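Local coordinates for protein LYND (PDB 4V1T) that probably uses ATP to cyclise residues of cyanobactin precursor peptides such as PatE into heterocycles, as a leader-peptide-binding YcaO-type cyclodehydratase, at residues B[95-101]-B[265-269]; B[159-163]-B[211-215]; B[530-536]-B[727-732]. One frame throughout, in Å; residues are numbered along the deposited sequence.

Contact 1: B[95-101]-B[265-269]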
loop_
_atom_site.group_PDB
_atom_site.type_symbol
_atom_site.label_atom_id
_atom_site.label_comp_id
_atom_site.label_asym_id
_atom_site.label_seq_id
_atom_site.Cartn_x
_atom_site.Cartn_y
_atom_site.Cartn_z
ATOM N N PHE B 95 -17.516 -19.905 -16.084
ATOM C CA PHE B 95 -17.316 -18.538 -15.639
ATOM C C PHE B 95 -18.250 -18.204 -14.491
ATOM O O PHE B 95 -17.848 -17.602 -13.497
ATOM C CB PHE B 95 -17.517 -17.558 -16.793
ATOM C CG PHE B 95 -17.139 -16.147 -16.448
ATOM C CD1 PHE B 95 -15.837 -15.697 -16.629
ATOM C CD2 PHE B 95 -18.069 -15.286 -15.918
ATOM C CE1 PHE B 95 -15.495 -14.409 -16.300
ATOM C CE2 PHE B 95 -17.720 -13.986 -15.576
ATOM C CZ PHE B 95 -16.435 -13.552 -15.773
ATOM N N TRP B 96 -19.501 -18.631 -14.618
ATOM C CA TRP B 96 -20.518 -18.316 -13.631
ATOM C C TRP B 96 -20.436 -19.198 -12.398
ATOM O O TRP B 96 -20.687 -18.736 -11.287
ATOM C CB TRP B 96 -21.904 -18.384 -14.278
ATOM C CG TRP B 96 -22.056 -17.329 -15.349
ATOM C CD1 TRP B 96 -22.290 -17.532 -16.679
ATOM C CD2 TRP B 96 -21.928 -15.912 -15.181
ATOM N NE1 TRP B 96 -22.326 -16.334 -17.343
ATOM C CE2 TRP B 96 -22.101 -15.322 -16.451
ATOM C CE3 TRP B 96 -21.680 -15.088 -14.083
ATOM C CZ2 TRP B 96 -22.051 -13.944 -16.651
ATOM C CZ3 TRP B 96 -21.624 -13.721 -14.278
ATOM C CH2 TRP B 96 -21.808 -13.160 -15.555
ATOM N N SER B 97 -20.068 -20.461 -12.581
ATOM C CA SER B 97 -19.934 -21.365 -11.441
ATOM C C SER B 97 -18.747 -20.943 -10.595
ATOM O O SER B 97 -18.752 -21.132 -9.390
ATOM C CB SER B 97 -19.776 -22.828 -11.880
ATOM O OG SER B 97 -18.688 -23.013 -12.766
ATOM N N GLU B 98 -17.735 -20.364 -11.234
ATOM C CA GLU B 98 -16.555 -19.893 -10.524
ATOM C C GLU B 98 -16.889 -18.686 -9.648
ATOM O O GLU B 98 -16.237 -18.440 -8.636
ATOM C CB GLU B 98 -15.446 -19.536 -11.509
ATOM C CG GLU B 98 -14.073 -19.491 -10.873
ATOM C CD GLU B 98 -12.999 -19.168 -11.876
ATOM O OE1 GLU B 98 -12.900 -17.984 -12.245
ATOM O OE2 GLU B 98 -12.270 -20.086 -12.301
ATOM N N LEU B 99 -17.914 -17.942 -10.039
ATOM C CA LEU B 99 -18.407 -16.831 -9.231
ATOM C C LEU B 99 -19.412 -17.307 -8.184
ATOM O O LEU B 99 -19.993 -16.507 -7.468
ATOM C CB LEU B 99 -19.041 -15.773 -10.135
ATOM C CG LEU B 99 -18.039 -14.961 -10.959
ATOM C CD1 LEU B 99 -18.759 -14.165 -12.038
ATOM C CD2 LEU B 99 -17.231 -14.045 -10.057
ATOM N N GLY B 100 -19.614 -18.617 -8.118
ATOM C CA GLY B 100 -20.509 -19.214 -7.141
ATOM C C GLY B 100 -21.965 -19.197 -7.575
ATOM O O GLY B 100 -22.849 -19.295 -6.738
ATOM N N ILE B 101 -22.209 -19.073 -8.880
ATOM C CA ILE B 101 -23.565 -19.024 -9.421
ATOM C C ILE B 101 -23.914 -20.314 -10.156
ATOM O O ILE B 101 -23.149 -20.778 -11.005
ATOM C CB ILE B 101 -23.736 -17.865 -10.411
ATOM C CG1 ILE B 101 -23.293 -16.530 -9.790
ATOM C CG2 ILE B 101 -25.181 -17.794 -10.873
ATOM C CD1 ILE B 101 -24.090 -16.112 -8.563
ATOM N N ALA B 265 -22.861 -8.088 -17.593
ATOM C CA ALA B 265 -23.318 -9.454 -17.349
ATOM C C ALA B 265 -23.228 -9.805 -15.871
ATOM O O ALA B 265 -24.157 -10.364 -15.301
ATOM C CB ALA B 265 -22.510 -10.437 -18.174
ATOM N N LYS B 266 -22.111 -9.459 -15.253
ATOM C CA LYS B 266 -21.905 -9.754 -13.858
ATOM C C LYS B 266 -22.902 -9.015 -12.990
ATOM O O LYS B 266 -23.349 -9.540 -11.972
ATOM C CB LYS B 266 -20.479 -9.407 -13.434
ATOM C CG LYS B 266 -19.439 -10.429 -13.872
ATOM C CD LYS B 266 -18.201 -10.384 -13.001
ATOM C CE LYS B 266 -17.286 -9.258 -13.402
ATOM N NZ LYS B 266 -16.467 -8.775 -12.266
ATOM N N TRP B 267 -23.260 -7.797 -13.385
ATOM C CA TRP B 267 -24.260 -7.045 -12.633
ATOM C C TRP B 267 -25.653 -7.663 -12.716
ATOM O O TRP B 267 -26.324 -7.827 -11.697
ATOM C CB TRP B 267 -24.344 -5.583 -13.089
ATOM C CG TRP B 267 -25.487 -4.910 -12.437
ATOM C CD1 TRP B 267 -26.686 -4.603 -13.006
ATOM C CD2 TRP B 267 -25.583 -4.522 -11.065
ATOM N NE1 TRP B 267 -27.516 -4.029 -12.079
ATOM C CE2 TRP B 267 -26.861 -3.962 -10.879
ATOM C CE3 TRP B 267 -24.704 -4.577 -9.979
ATOM C CZ2 TRP B 267 -27.283 -3.460 -9.657
ATOM C CZ3 TRP B 267 -25.129 -4.086 -8.757
ATOM C CH2 TRP B 267 -26.408 -3.537 -8.606
ATOM N N ILE B 268 -26.092 -7.992 -13.928
ATOM C CA ILE B 268 -27.452 -8.504 -14.118
ATOM C C ILE B 268 -27.608 -9.858 -13.441
ATOM O O ILE B 268 -28.685 -10.168 -12.903
ATOM C CB ILE B 268 -27.853 -8.615 -15.613
ATOM C CG1 ILE B 268 -26.874 -9.505 -16.379
ATOM C CG2 ILE B 268 -27.913 -7.230 -16.237
ATOM C CD1 ILE B 268 -27.277 -9.788 -17.809
ATOM N N VAL B 269 -26.542 -10.666 -13.444
ATOM C CA VAL B 269 -26.596 -11.981 -12.799
ATOM C C VAL B 269 -26.711 -11.797 -11.297
ATOM O O VAL B 269 -27.568 -12.398 -10.632
ATOM C CB VAL B 269 -25.368 -12.829 -13.142
ATOM C CG1 VAL B 269 -25.249 -14.045 -12.218
ATOM C CG2 VAL B 269 -25.428 -13.265 -14.589
#
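Residues 95-101 run from the last turn of helix 90-98 into the loop beyond it, and pack on residues 265-269 of helix 250-275. Phe95 comes first. The edge of its ring meets the aliphatic part of Lys266, and Phe95 CE2 is 4.3 Å from Lys266 CG. Trp96 makes the main contact. Trp96 CH2 lies 3.8 Å from Ala265 CB, and Val269 CG2 sits over the six-membered ring of Trp96, 3.9 Å from the centroid, in a CH-pi contact. Leu99 CD1 touches Lys266 CD at 3.9 Å. At Gly100 the chain leaves helical angles in a Schellman motif: its phi is positive, Gly100 N bonds to Ser97 O (2.9 Å) and Ile101 N to Trp96 O (2.9 Å). The chain turns back, so that Ile101 CG2 reaches Val269 CG1 at 4.0 Å. The contact is apolar packing. Leu249 of the second subunit packs on Phe95 and Trp96. Helix 103-109 covers Trp96, Ile101 and Val269 through Ala106 and Ala109.

Contact 2: B[159-163]-B[211-215]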
loop_
_atom_site.group_PDB
_atom_site.type_symbol
_atom_site.label_atom_id
_atom_site.label_comp_id
_atom_site.label_asym_id
_atom_site.label_seq_id
_atom_site.Cartn_x
_atom_site.Cartn_y
_atom_site.Cartn_z
ATOM N N ASP B 159 -18.646 10.414 -23.538
ATOM C CA ASP B 159 -17.266 10.807 -23.829
ATOM C C ASP B 159 -16.684 11.575 -22.645
ATOM O O ASP B 159 -15.474 11.780 -22.563
ATOM C CB ASP B 159 -17.191 11.654 -25.109
ATOM C CG ASP B 159 -18.091 12.884 -25.061
ATOM O OD1 ASP B 159 -19.085 12.884 -24.313
ATOM O OD2 ASP B 159 -17.805 13.859 -25.781
ATOM N N ASP B 160 -17.553 11.992 -21.728
ATOM C CA ASP B 160 -17.117 12.678 -20.518
ATOM C C ASP B 160 -18.140 12.463 -19.419
ATOM O O ASP B 160 -19.345 12.460 -19.688
ATOM C CB ASP B 160 -16.910 14.175 -20.786
ATOM C CG ASP B 160 -16.081 14.847 -19.714
ATOM O OD1 ASP B 160 -14.837 14.854 -19.835
ATOM O OD2 ASP B 160 -16.674 15.369 -18.748
ATOM N N TYR B 161 -17.665 12.299 -18.186
ATOM C CA TYR B 161 -18.551 12.028 -17.056
ATOM C C TYR B 161 -19.247 13.275 -16.498
ATOM O O TYR B 161 -20.066 13.166 -15.594
ATOM C CB TYR B 161 -17.786 11.321 -15.946
ATOM C CG TYR B 161 -17.778 9.807 -16.089
ATOM C CD1 TYR B 161 -17.580 9.202 -17.322
ATOM C CD2 TYR B 161 -17.968 8.987 -14.988
ATOM C CE1 TYR B 161 -17.572 7.817 -17.450
ATOM C CE2 TYR B 161 -17.969 7.609 -15.105
ATOM C CZ TYR B 161 -17.769 7.030 -16.334
ATOM O OH TYR B 161 -17.759 5.660 -16.444
ATOM N N LEU B 162 -18.928 14.444 -17.041
ATOM C CA LEU B 162 -19.595 15.685 -16.641
ATOM C C LEU B 162 -20.470 16.239 -17.760
ATOM O O LEU B 162 -20.832 17.415 -17.751
ATOM C CB LEU B 162 -18.565 16.740 -16.203
ATOM C CG LEU B 162 -17.880 16.514 -14.847
ATOM C CD1 LEU B 162 -16.871 17.627 -14.591
ATOM C CD2 LEU B 162 -18.896 16.454 -13.714
ATOM N N GLN B 163 -20.833 15.389 -18.713
ATOM C CA GLN B 163 -21.782 15.786 -19.750
ATOM C C GLN B 163 -23.097 16.219 -19.108
ATOM O O GLN B 163 -23.707 15.442 -18.378
ATOM C CB GLN B 163 -22.042 14.637 -20.726
ATOM C CG GLN B 163 -20.967 14.461 -21.789
ATOM C CD GLN B 163 -21.058 15.510 -22.888
ATOM O OE1 GLN B 163 -21.791 16.483 -22.768
ATOM N NE2 GLN B 163 -20.318 15.305 -23.973
ATOM N N LEU B 211 -16.041 15.238 -9.118
ATOM C CA LEU B 211 -15.399 15.433 -10.420
ATOM C C LEU B 211 -15.092 16.893 -10.710
ATOM O O LEU B 211 -13.960 17.224 -11.059
ATOM C CB LEU B 211 -16.281 14.883 -11.545
ATOM C CG LEU B 211 -16.348 13.373 -11.719
ATOM C CD1 LEU B 211 -17.318 13.001 -12.833
ATOM C CD2 LEU B 211 -14.973 12.793 -12.003
ATOM N N ARG B 212 -16.102 17.753 -10.578
ATOM C CA ARG B 212 -15.943 19.200 -10.780
ATOM C C ARG B 212 -14.746 19.730 -9.992
ATOM O O ARG B 212 -13.939 20.497 -10.499
ATOM C CB ARG B 212 -17.224 19.944 -10.367
ATOM C CG ARG B 212 -18.221 20.152 -11.498
ATOM C CD ARG B 212 -19.658 20.174 -11.000
ATOM N NE ARG B 212 -20.592 19.887 -12.082
ATOM C CZ ARG B 212 -21.824 19.414 -11.917
ATOM N NH1 ARG B 212 -22.313 19.171 -10.700
ATOM N NH2 ARG B 212 -22.575 19.171 -12.982
ATOM N N GLY B 213 -14.638 19.290 -8.748
ATOM C CA GLY B 213 -13.569 19.720 -7.873
ATOM C C GLY B 213 -12.200 19.219 -8.276
ATOM O O GLY B 213 -11.214 19.950 -8.186
ATOM N N ASN B 214 -12.129 17.971 -8.721
ATOM C CA ASN B 214 -10.854 17.379 -9.110
ATOM C C ASN B 214 -10.431 17.712 -10.547
ATOM O O ASN B 214 -9.473 17.140 -11.063
ATOM C CB ASN B 214 -10.912 15.860 -8.910
ATOM C CG ASN B 214 -11.154 15.480 -7.465
ATOM O OD1 ASN B 214 -10.710 16.173 -6.552
ATOM N ND2 ASN B 214 -11.857 14.377 -7.246
ATOM N N ARG B 215 -11.156 18.625 -11.191
ATOM C CA ARG B 215 -10.799 19.113 -12.520
ATOM C C ARG B 215 -10.652 20.627 -12.488
ATOM O O ARG B 215 -11.399 21.351 -13.148
ATOM C CB ARG B 215 -11.865 18.734 -13.544
ATOM C CG ARG B 215 -12.022 17.252 -13.812
ATOM C CD ARG B 215 -12.687 17.070 -15.161
ATOM N NE ARG B 215 -13.159 15.713 -15.384
ATOM C CZ ARG B 215 -14.103 15.384 -16.257
ATOM N NH1 ARG B 215 -14.692 16.319 -16.998
ATOM N NH2 ARG B 215 -14.471 14.115 -16.382
HETATM O O HOH W 1 -21.228 19.429 -15.050
#
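An Asx turn within a type I beta turn, Asp160 to Gln163, shapes the loop between strand 154-157 and helix 165-176. This loop packs against the end of helix 204-213, the helix that follows the zinc ligand Cys203 and carries the ligand Cys206. Asp160 OD2 accepts from Leu162 N at 3.0 Å, which closes the Asx turn. Asp160 OD2 also takes a hydrogen bond from Arg215 NH1 at 2.8 Å, as part of a salt bridge. One carboxylate oxygen thus holds both the turn and the other segment. Arg215 is the N-cap residue of helix 216-225, and its NH1 has a second acidic partner in Glu218. Leu162 has the most surface covered by the other segment. It wedges between the two arginines and Leu211, with Leu162 CD2 3.7 Å from Leu211 CB. Tyr161 CB meets Leu211 CD1 at 3.6 Å, while the Tyr161 hydroxyl bonds to Gly193 on strand 189-196. A water receives a bond from NH2 of the exposed Arg212 at 2.5 Å and gives a weak one to Leu162 O at 3.4 Å. Over one face of the Arg215 guanidinium lies Leu162, its CD1 3.5 Å from NH1.

Contact 3: B[530-536]-B[727-732]. With ADP (adenosine-5'-diphosphate), chain L.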
loop_
_atom_site.group_PDB
_atom_site.type_symbol
_atom_site.label_atom_id
_atom_site.label_comp_id
_atom_site.label_asym_id
_atom_site.label_seq_id
_atom_site.Cartn_x
_atom_site.Cartn_y
_atom_site.Cartn_z
ATOM N N ASN B 530 -6.071 29.469 9.684
ATOM C CA ASN B 530 -5.628 29.496 11.074
ATOM C C ASN B 530 -6.693 28.982 12.053
ATOM O O ASN B 530 -7.795 29.513 12.133
ATOM C CB ASN B 530 -5.199 30.913 11.478
ATOM C CG ASN B 530 -4.479 30.934 12.804
ATOM O OD1 ASN B 530 -4.064 29.880 13.305
ATOM N ND2 ASN B 530 -4.322 32.123 13.385
ATOM N N GLY B 531 -6.337 27.947 12.805
ATOM C CA GLY B 531 -7.253 27.321 13.737
ATOM C C GLY B 531 -7.975 26.137 13.121
ATOM O O GLY B 531 -8.669 25.399 13.815
ATOM N N ASN B 532 -7.832 25.969 11.812
ATOM C CA ASN B 532 -8.432 24.843 11.130
ATOM C C ASN B 532 -7.655 23.578 11.447
ATOM O O ASN B 532 -6.424 23.571 11.404
ATOM C CB ASN B 532 -8.451 25.047 9.617
ATOM C CG ASN B 532 -9.325 26.206 9.194
ATOM O OD1 ASN B 532 -9.266 27.300 9.776
ATOM N ND2 ASN B 532 -10.140 25.979 8.173
ATOM N N ALA B 533 -8.377 22.514 11.775
ATOM C CA ALA B 533 -7.737 21.242 12.066
ATOM C C ALA B 533 -8.690 20.071 11.863
ATOM O O ALA B 533 -9.917 20.226 11.905
ATOM C CB ALA B 533 -7.195 21.244 13.490
ATOM N N ALA B 534 -8.099 18.901 11.636
ATOM C CA ALA B 534 -8.850 17.663 11.512
ATOM C C ALA B 534 -8.475 16.710 12.632
ATOM O O ALA B 534 -7.446 16.892 13.282
ATOM C CB ALA B 534 -8.595 17.019 10.163
ATOM N N GLY B 535 -9.306 15.695 12.851
ATOM C CA GLY B 535 -9.041 14.714 13.890
ATOM C C GLY B 535 -10.004 13.559 13.812
ATOM O O GLY B 535 -11.035 13.646 13.152
ATOM N N ASN B 536 -9.673 12.479 14.508
ATOM C CA ASN B 536 -10.521 11.306 14.539
ATOM C C ASN B 536 -11.799 11.566 15.320
ATOM O O ASN B 536 -12.793 10.863 15.147
ATOM C CB ASN B 536 -9.756 10.120 15.126
ATOM C CG ASN B 536 -8.558 9.732 14.277
ATOM O OD1 ASN B 536 -8.684 8.977 13.315
ATOM N ND2 ASN B 536 -7.388 10.255 14.629
ATOM N N LEU B 727 -14.193 12.045 8.561
ATOM C CA LEU B 727 -13.144 12.659 9.371
ATOM C C LEU B 727 -13.580 14.023 9.872
ATOM O O LEU B 727 -14.012 14.876 9.096
ATOM C CB LEU B 727 -11.854 12.804 8.557
ATOM C CG LEU B 727 -10.631 13.309 9.319
ATOM C CD1 LEU B 727 -10.142 12.261 10.319
ATOM C CD2 LEU B 727 -9.521 13.697 8.354
ATOM N N ASN B 728 -13.467 14.231 11.177
ATOM C CA ASN B 728 -13.881 15.487 11.778
ATOM C C ASN B 728 -12.952 16.620 11.399
ATOM O O ASN B 728 -11.737 16.480 11.464
ATOM C CB ASN B 728 -13.948 15.356 13.294
ATOM C CG ASN B 728 -15.013 14.373 13.745
ATOM O OD1 ASN B 728 -14.706 13.317 14.283
ATOM N ND2 ASN B 728 -16.272 14.727 13.529
ATOM N N VAL B 729 -13.536 17.740 10.989
ATOM C CA VAL B 729 -12.788 18.946 10.689
ATOM C C VAL B 729 -13.472 20.137 11.345
ATOM O O VAL B 729 -14.692 20.294 11.243
ATOM C CB VAL B 729 -12.671 19.185 9.173
ATOM C CG1 VAL B 729 -11.839 20.437 8.886
ATOM C CG2 VAL B 729 -12.049 17.977 8.495
ATOM N N VAL B 730 -12.678 20.980 12.005
ATOM C CA VAL B 730 -13.204 22.183 12.656
ATOM C C VAL B 730 -12.347 23.401 12.364
ATOM O O VAL B 730 -11.202 23.281 11.934
ATOM C CB VAL B 730 -13.263 22.034 14.179
ATOM C CG1 VAL B 730 -14.178 20.884 14.582
ATOM C CG2 VAL B 730 -11.864 21.828 14.737
ATOM N N LYS B 731 -12.916 24.573 12.607
ATOM C CA LYS B 731 -12.130 25.790 12.702
ATOM C C LYS B 731 -12.360 26.365 14.082
ATOM O O LYS B 731 -13.492 26.670 14.446
ATOM C CB LYS B 731 -12.506 26.804 11.619
ATOM C CG LYS B 731 -11.765 28.135 11.743
ATOM C CD LYS B 731 -12.016 29.049 10.552
ATOM C CE LYS B 731 -11.090 30.267 10.568
ATOM N NZ LYS B 731 -9.692 29.916 10.169
ATOM N N VAL B 732 -11.280 26.474 14.854
ATOM C CA VAL B 732 -11.319 27.097 16.164
ATOM C C VAL B 732 -10.914 28.563 16.044
ATOM O O VAL B 732 -9.897 28.874 15.425
ATOM C CB VAL B 732 -10.378 26.395 17.141
ATOM C CG1 VAL B 732 -10.555 26.956 18.535
ATOM C CG2 VAL B 732 -10.630 24.887 17.125
HETATM P PB ADP L . 0.066 21.469 10.665
HETATM O O1B ADP L . -1.131 22.297 11.057
HETATM O O2B ADP L . 1.372 22.010 11.169
HETATM O O3B ADP L . 0.064 21.106 9.211
HETATM P PA ADP L . 0.182 18.591 11.066
HETATM O O1A ADP L . 0.672 17.835 12.275
HETATM O O2A ADP L . 1.021 18.577 9.801
HETATM O O3A ADP L . -0.168 20.108 11.512
HETATM O "O5'" ADP L . -1.272 18.033 10.707
HETATM C "C5'" ADP L . -1.909 18.375 9.492
HETATM C "C4'" ADP L . -3.398 18.116 9.656
HETATM O "O4'" ADP L . -3.650 16.715 9.750
HETATM C "C3'" ADP L . -3.937 18.726 10.937
HETATM O "O3'" ADP L . -5.250 19.206 10.679
HETATM C "C2'" ADP L . -4.011 17.592 11.931
HETATM O "O2'" ADP L . -5.118 17.720 12.828
HETATM C "C1'" ADP L . -4.193 16.386 11.031
HETATM N N9 ADP L . -3.530 15.190 11.601
HETATM C C8 ADP L . -2.205 15.018 11.798
HETATM N N7 ADP L . -1.958 13.794 12.324
HETATM C C5 ADP L . -3.136 13.170 12.464
HETATM C C6 ADP L . -3.585 11.855 12.962
HETATM N N6 ADP L . -2.669 10.970 13.416
HETATM N N1 ADP L . -4.909 11.586 12.948
HETATM C C2 ADP L . -5.811 12.475 12.494
HETATM N N3 ADP L . -5.468 13.694 12.025
HETATM C C4 ADP L . -4.174 14.092 11.989
HETATM O O HOH W 2 -9.475 31.193 13.804
#
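Strands 532-535 and 728-732 form an antiparallel ladder in the YcaO domain, with ADP bound along the first strand. Their directions differ by 158° and the axes approach to 4.7 Å. Lys731, Asn728 and Ala533 have the most surface covered here. Lys731 pairs with Asn532 in a non-hydrogen-bonded position. The Lys731 side chain is trans as far as chi3, and its p chi4 turns NZ to Asn530 O at 2.8 Å and Asn532 OD1 at 2.7 Å. A salt bridge to Asp528 adds a charged partner. Ala533 and Val730 are a hydrogen-bonded pair: Ala533 N to Val730 O and Val730 N to Ala533 O are both 2.9 Å. Asn728 pairs with Gly535 through Gly535 N to Asn728 O at 2.9 Å and a weak bond from Asn728 N to Gly535 O at 3.2 Å. Just before the strand, Gly531 has positive phi, and a side chain there would clash with Val732 O. Gly531 O accepts from Val732 N at 3.0 Å. Strand 716-719 lies next to 728-732 and continues the sheet. The first strand of the ladder also meets the nucleotide. Asn536 ND2 bonds to Glu540 and makes a weak bond to ADP N1 at 3.3 Å. Ala534 holds the ribose: its N bonds to ADP O3' at 3.0 Å, and its O accepts from ADP O2' at 2.5 Å.

Contact 3 belongs to the nucleotide site: it supplies Ala533, Ala534 and Asn536 to the ADP pocket, and the Ala533 side chain is about 6 Å from a magnesium ion. Contact 2 lies nearer the zinc, with the Arg212 side chain about 10 Å from the metal. The centres of contacts 2 and 3 are about 28 Å apart, their nearest atoms about 15 Å. Contact 1 is more remote, its centre about 45 Å from that of contact 3 and about 31 Å from that of contact 2. The nearest atoms of contacts 1 and 3 are about 26 Å apart. No two contacts touch. Along the chain, contact 2 is nested inside the loop closed by contact 1, and contact 3 follows both.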